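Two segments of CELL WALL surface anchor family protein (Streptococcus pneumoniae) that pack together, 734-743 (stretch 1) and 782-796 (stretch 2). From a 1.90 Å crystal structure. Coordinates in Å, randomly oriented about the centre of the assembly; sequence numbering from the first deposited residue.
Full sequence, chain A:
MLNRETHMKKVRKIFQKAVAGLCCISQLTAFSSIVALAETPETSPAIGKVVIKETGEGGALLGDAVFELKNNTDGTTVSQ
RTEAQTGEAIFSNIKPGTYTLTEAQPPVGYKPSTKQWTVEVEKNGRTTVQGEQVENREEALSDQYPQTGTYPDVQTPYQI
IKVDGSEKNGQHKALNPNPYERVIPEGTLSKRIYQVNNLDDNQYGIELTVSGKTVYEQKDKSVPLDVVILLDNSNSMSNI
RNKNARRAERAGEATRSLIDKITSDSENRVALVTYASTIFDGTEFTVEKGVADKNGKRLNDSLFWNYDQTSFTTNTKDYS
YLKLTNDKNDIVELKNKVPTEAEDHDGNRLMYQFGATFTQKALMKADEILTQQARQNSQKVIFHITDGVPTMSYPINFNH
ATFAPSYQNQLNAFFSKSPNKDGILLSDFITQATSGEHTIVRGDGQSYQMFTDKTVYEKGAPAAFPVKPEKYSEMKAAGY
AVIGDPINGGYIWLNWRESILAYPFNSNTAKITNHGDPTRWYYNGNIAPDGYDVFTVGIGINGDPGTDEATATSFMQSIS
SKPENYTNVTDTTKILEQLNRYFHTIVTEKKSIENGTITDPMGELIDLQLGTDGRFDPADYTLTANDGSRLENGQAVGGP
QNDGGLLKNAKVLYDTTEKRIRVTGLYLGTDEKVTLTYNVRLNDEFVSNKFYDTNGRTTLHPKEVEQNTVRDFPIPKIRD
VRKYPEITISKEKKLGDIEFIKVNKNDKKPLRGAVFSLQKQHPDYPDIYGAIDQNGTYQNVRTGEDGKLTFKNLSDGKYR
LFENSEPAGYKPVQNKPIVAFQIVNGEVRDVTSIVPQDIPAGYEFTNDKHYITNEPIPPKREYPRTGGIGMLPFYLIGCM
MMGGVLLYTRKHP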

# COMPACT_ATOMS: atom_id res chain seq x y z
N LYS A 734 -43.12 48.60 14.54
CA LYS A 734 -43.38 50.05 14.54
C LYS A 734 -44.76 50.41 15.04
O LYS A 734 -45.75 49.71 14.80
CB LYS A 734 -43.04 50.74 13.21
CG LYS A 734 -43.71 50.20 11.95
CD LYS A 734 -44.74 51.17 11.39
CE LYS A 734 -44.12 52.36 10.66
NZ LYS A 734 -43.22 53.09 11.58
N LEU A 735 -44.80 51.51 15.77
CA LEU A 735 -46.08 51.99 16.29
C LEU A 735 -46.52 53.31 15.63
O LEU A 735 -45.71 54.11 15.15
CB LEU A 735 -46.07 52.03 17.83
CG LEU A 735 -45.80 50.69 18.53
CD1 LEU A 735 -45.37 50.93 19.97
CD2 LEU A 735 -46.95 49.66 18.45
N GLY A 736 -47.83 53.54 15.61
CA GLY A 736 -48.36 54.74 14.99
C GLY A 736 -48.17 56.03 15.77
O GLY A 736 -48.07 56.04 17.01
N ASP A 737 -48.15 57.11 15.00
CA ASP A 737 -48.21 58.47 15.51
C ASP A 737 -48.96 59.44 14.56
O ASP A 737 -48.98 59.26 13.34
CB ASP A 737 -46.80 58.98 15.81
CG ASP A 737 -45.99 59.22 14.56
OD1 ASP A 737 -45.71 58.27 13.79
OD2 ASP A 737 -45.63 60.40 14.36
N ILE A 738 -49.59 60.46 15.15
CA ILE A 738 -50.45 61.39 14.43
C ILE A 738 -50.61 62.62 15.34
O ILE A 738 -50.71 62.51 16.57
CB ILE A 738 -51.80 60.75 14.00
CG1 ILE A 738 -52.61 61.74 13.16
CG2 ILE A 738 -52.63 60.23 15.20
CD1 ILE A 738 -53.64 61.09 12.21
N GLU A 739 -50.58 63.80 14.74
CA GLU A 739 -50.67 65.04 15.49
C GLU A 739 -51.70 65.95 14.81
O GLU A 739 -51.71 66.04 13.58
CB GLU A 739 -49.32 65.73 15.49
CG GLU A 739 -49.34 67.03 16.26
CD GLU A 739 -47.96 67.62 16.30
OE1 GLU A 739 -47.59 68.33 15.34
OE2 GLU A 739 -47.26 67.32 17.29
N PHE A 740 -52.52 66.62 15.62
CA PHE A 740 -53.58 67.53 15.15
C PHE A 740 -53.27 68.89 15.79
O PHE A 740 -52.71 68.97 16.90
CB PHE A 740 -54.96 67.07 15.62
CG PHE A 740 -55.39 65.69 15.16
CD1 PHE A 740 -55.07 64.55 15.88
CD2 PHE A 740 -56.18 65.54 14.04
CE1 PHE A 740 -55.49 63.27 15.46
CE2 PHE A 740 -56.60 64.27 13.62
CZ PHE A 740 -56.27 63.13 14.34
N ILE A 741 -53.62 69.96 15.07
CA ILE A 741 -53.49 71.30 15.61
C ILE A 741 -54.91 71.84 15.75
O ILE A 741 -55.66 71.94 14.75
CB ILE A 741 -52.64 72.21 14.74
CG1 ILE A 741 -51.23 71.63 14.58
CG2 ILE A 741 -52.55 73.62 15.39
CD1 ILE A 741 -50.84 71.35 13.17
N LYS A 742 -55.28 72.16 16.99
CA LYS A 742 -56.56 72.82 17.27
C LYS A 742 -56.46 74.30 16.89
O LYS A 742 -55.55 75.00 17.36
CB LYS A 742 -56.90 72.75 18.77
CG LYS A 742 -58.34 73.31 19.04
CD LYS A 742 -59.38 72.27 18.58
CE LYS A 742 -60.83 72.68 18.89
NZ LYS A 742 -61.11 74.03 18.34
N VAL A 743 -57.37 74.79 16.05
CA VAL A 743 -57.29 76.17 15.57
C VAL A 743 -58.64 76.88 15.50
O VAL A 743 -59.70 76.26 15.44
CB VAL A 743 -56.64 76.29 14.14
CG1 VAL A 743 -55.26 75.63 14.09
CG2 VAL A 743 -57.58 75.72 13.05
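Stretch 2, residues 782-796: RTGEDGKLTFKNLSD

Stretch 2 lies alongside stretch 1 as an antiparallel β-neighbour. The axes of strands 736-743 and 788-792 approach to 4.7 Å, and their N-to-C directions differ by 176°. Stretch 2 enters through a type I turn from Gly784 to Gly787, closed by Gly787 N to Gly784 O at 3.0 Å. Asp786 holds chi1 at 62° (p), and its OD1 accepts Lys788 N at 2.9 Å, tying the turn to the start of the strand. Gly787 has phi/psi of 78/-1, a region that favours glycine; an ideal CB there would lie 2.7 Å from Lys742 O, a clash. Gly787 O also accepts Lys742 N, at 2.8 Å.

The register follows from the paired backbone bonds. Phe740 N reaches Leu789 O at 3.1 Å, and Leu789 N returns to Phe740 O at 2.8 Å; Ile738 N to Phe791 O and Phe791 N to Ile738 O are both 3.0 Å. Beyond Ile738 the register shifts by one, a β-bulge: Gly736 pairs with Leu794, with Gly736 N to Leu794 O and Leu794 N to Gly736 O each 2.9 Å. The extra residue is accommodated where the chain turns a corner at Asn793, whose phi/psi of 58/38 departs from the extended values before and after it.

Ile738, Phe740, Leu789, Phe791 and Leu794 share one face and are buried. Phe740 (chi1 -60°, chi2 88°) and Phe791 (chi1 -48°, chi2 -59°) are both m, yet their different chi2 values turn the rings differently. They meet diagonally across the strands, Phe740 CD1 to Phe791 CE2 at 3.9 Å; Phe740 CD1 lies at the edge of the Phe791 ring. Leu789, also m (-68°), faces Phe740 with CB to CB at 4.4 Å. Ile738 is t (-176°), and its CG2 lies 4.3 Å from both Phe791 CD2 and Leu794 CD1, bridging the two residues beside the bulge.

The other face, with Glu739, Ile741, Lys788 and Thr790, is more open. Glu739 is t at chi1 and chi2 (-180° and 176°), and its chi3 of 85° sets the carboxylate; the end of the chain comes nearer to stretch 2. Thr790, with chi1 -60° (m), donates OG1 to Glu739 OE2 in a very short hydrogen bond of 2.5 Å. Lys788 is m, then t throughout, but Lys788 NZ remains 4.3 Å from Glu739 OE1, beyond a salt bridge. Lys788 CE approaches Glu739 OE1 to 3.5 Å, and Lys788 CG also lies 4.2 Å from Ile741 CG1.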

# COMPACT_ATOMS: atom_id res chain seq x y z
N ARG A 782 -55.18 68.61 27.32
CA ARG A 782 -55.51 70.01 27.18
C ARG A 782 -54.44 70.62 26.26
O ARG A 782 -53.25 70.44 26.54
CB ARG A 782 -55.46 70.65 28.57
CG ARG A 782 -55.75 72.13 28.57
CD ARG A 782 -55.87 72.61 30.01
NE ARG A 782 -56.33 73.99 30.08
CZ ARG A 782 -57.61 74.36 30.18
NH1 ARG A 782 -58.58 73.44 30.24
NH2 ARG A 782 -57.90 75.65 30.23
N THR A 783 -54.84 71.31 25.20
CA THR A 783 -53.89 71.96 24.29
C THR A 783 -53.16 73.14 24.94
O THR A 783 -53.75 73.83 25.78
CB THR A 783 -54.58 72.47 22.99
OG1 THR A 783 -55.60 73.44 23.29
CG2 THR A 783 -55.17 71.29 22.18
N GLY A 784 -51.91 73.35 24.53
CA GLY A 784 -51.07 74.49 24.95
C GLY A 784 -51.11 75.60 23.91
O GLY A 784 -51.97 75.59 23.02
N GLU A 785 -50.20 76.57 23.98
CA GLU A 785 -50.28 77.70 23.05
C GLU A 785 -50.11 77.30 21.60
O GLU A 785 -50.60 78.00 20.71
CB GLU A 785 -49.26 78.80 23.33
CG GLU A 785 -49.62 79.73 24.49
CD GLU A 785 -48.42 80.59 24.87
OE1 GLU A 785 -47.96 81.39 24.02
OE2 GLU A 785 -47.91 80.45 26.01
N ASP A 786 -49.40 76.20 21.35
CA ASP A 786 -49.21 75.72 19.97
C ASP A 786 -50.43 75.01 19.37
O ASP A 786 -50.44 74.72 18.17
CB ASP A 786 -47.95 74.85 19.85
CG ASP A 786 -48.02 73.58 20.71
OD1 ASP A 786 -49.08 73.19 21.24
OD2 ASP A 786 -46.96 72.93 20.89
N GLY A 787 -51.45 74.73 20.16
CA GLY A 787 -52.67 74.08 19.68
C GLY A 787 -52.53 72.58 19.49
O GLY A 787 -53.49 71.91 19.10
N LYS A 788 -51.34 72.03 19.78
CA LYS A 788 -51.04 70.64 19.41
C LYS A 788 -51.62 69.54 20.28
O LYS A 788 -51.51 69.58 21.50
CB LYS A 788 -49.54 70.40 19.26
CG LYS A 788 -48.98 71.15 18.07
CD LYS A 788 -47.52 70.86 17.91
CE LYS A 788 -46.97 71.54 16.66
NZ LYS A 788 -45.52 71.73 16.95
N LEU A 789 -52.24 68.57 19.63
CA LEU A 789 -52.56 67.28 20.24
C LEU A 789 -51.72 66.17 19.61
O LEU A 789 -52.02 65.72 18.50
CB LEU A 789 -54.01 66.95 19.96
CG LEU A 789 -55.03 67.84 20.65
CD1 LEU A 789 -56.31 67.58 19.93
CD2 LEU A 789 -55.14 67.58 22.14
N THR A 790 -50.69 65.73 20.33
CA THR A 790 -49.66 64.83 19.80
C THR A 790 -49.82 63.42 20.38
O THR A 790 -49.62 63.22 21.59
CB THR A 790 -48.26 65.39 20.13
OG1 THR A 790 -48.13 66.67 19.51
CG2 THR A 790 -47.13 64.45 19.60
N PHE A 791 -50.17 62.47 19.50
CA PHE A 791 -50.29 61.05 19.82
C PHE A 791 -49.17 60.19 19.19
O PHE A 791 -48.85 60.33 18.01
CB PHE A 791 -51.66 60.53 19.40
CG PHE A 791 -52.78 61.41 19.85
CD1 PHE A 791 -52.97 61.68 21.20
CD2 PHE A 791 -53.63 62.00 18.94
CE1 PHE A 791 -53.99 62.51 21.62
CE2 PHE A 791 -54.67 62.81 19.35
CZ PHE A 791 -54.84 63.07 20.70
N LYS A 792 -48.55 59.34 20.00
CA LYS A 792 -47.46 58.48 19.50
C LYS A 792 -47.53 57.15 20.25
O LYS A 792 -48.30 57.03 21.21
CB LYS A 792 -46.10 59.19 19.63
CG LYS A 792 -45.56 59.21 21.04
CD LYS A 792 -44.70 60.45 21.31
CE LYS A 792 -44.03 60.33 22.68
NZ LYS A 792 -42.59 59.89 22.51
N ASN A 793 -46.74 56.16 19.82
CA ASN A 793 -46.74 54.81 20.42
C ASN A 793 -48.11 54.13 20.39
O ASN A 793 -48.51 53.46 21.34
CB ASN A 793 -46.18 54.82 21.85
CG ASN A 793 -44.88 55.59 21.98
OD1 ASN A 793 -43.95 55.43 21.18
ND2 ASN A 793 -44.81 56.45 22.99
N LEU A 794 -48.83 54.33 19.29
CA LEU A 794 -50.19 53.82 19.15
C LEU A 794 -50.23 52.43 18.52
O LEU A 794 -49.67 52.24 17.44
CB LEU A 794 -51.04 54.79 18.32
CG LEU A 794 -51.32 56.22 18.79
CD1 LEU A 794 -52.23 56.83 17.74
CD2 LEU A 794 -51.97 56.30 20.19
N SER A 795 -50.90 51.49 19.18
CA SER A 795 -51.12 50.13 18.68
C SER A 795 -52.06 50.11 17.47
O SER A 795 -52.83 51.05 17.24
CB SER A 795 -51.78 49.26 19.75
OG SER A 795 -51.32 49.64 21.03
N ASP A 796 -52.02 48.99 16.74
CA ASP A 796 -52.95 48.82 15.62
C ASP A 796 -54.42 48.81 16.03
O ASP A 796 -54.75 48.37 17.14
CB ASP A 796 -52.58 47.57 14.82
CG ASP A 796 -51.41 47.83 13.87
OD1 ASP A 796 -50.63 48.78 14.11
OD2 ASP A 796 -51.31 47.05 12.89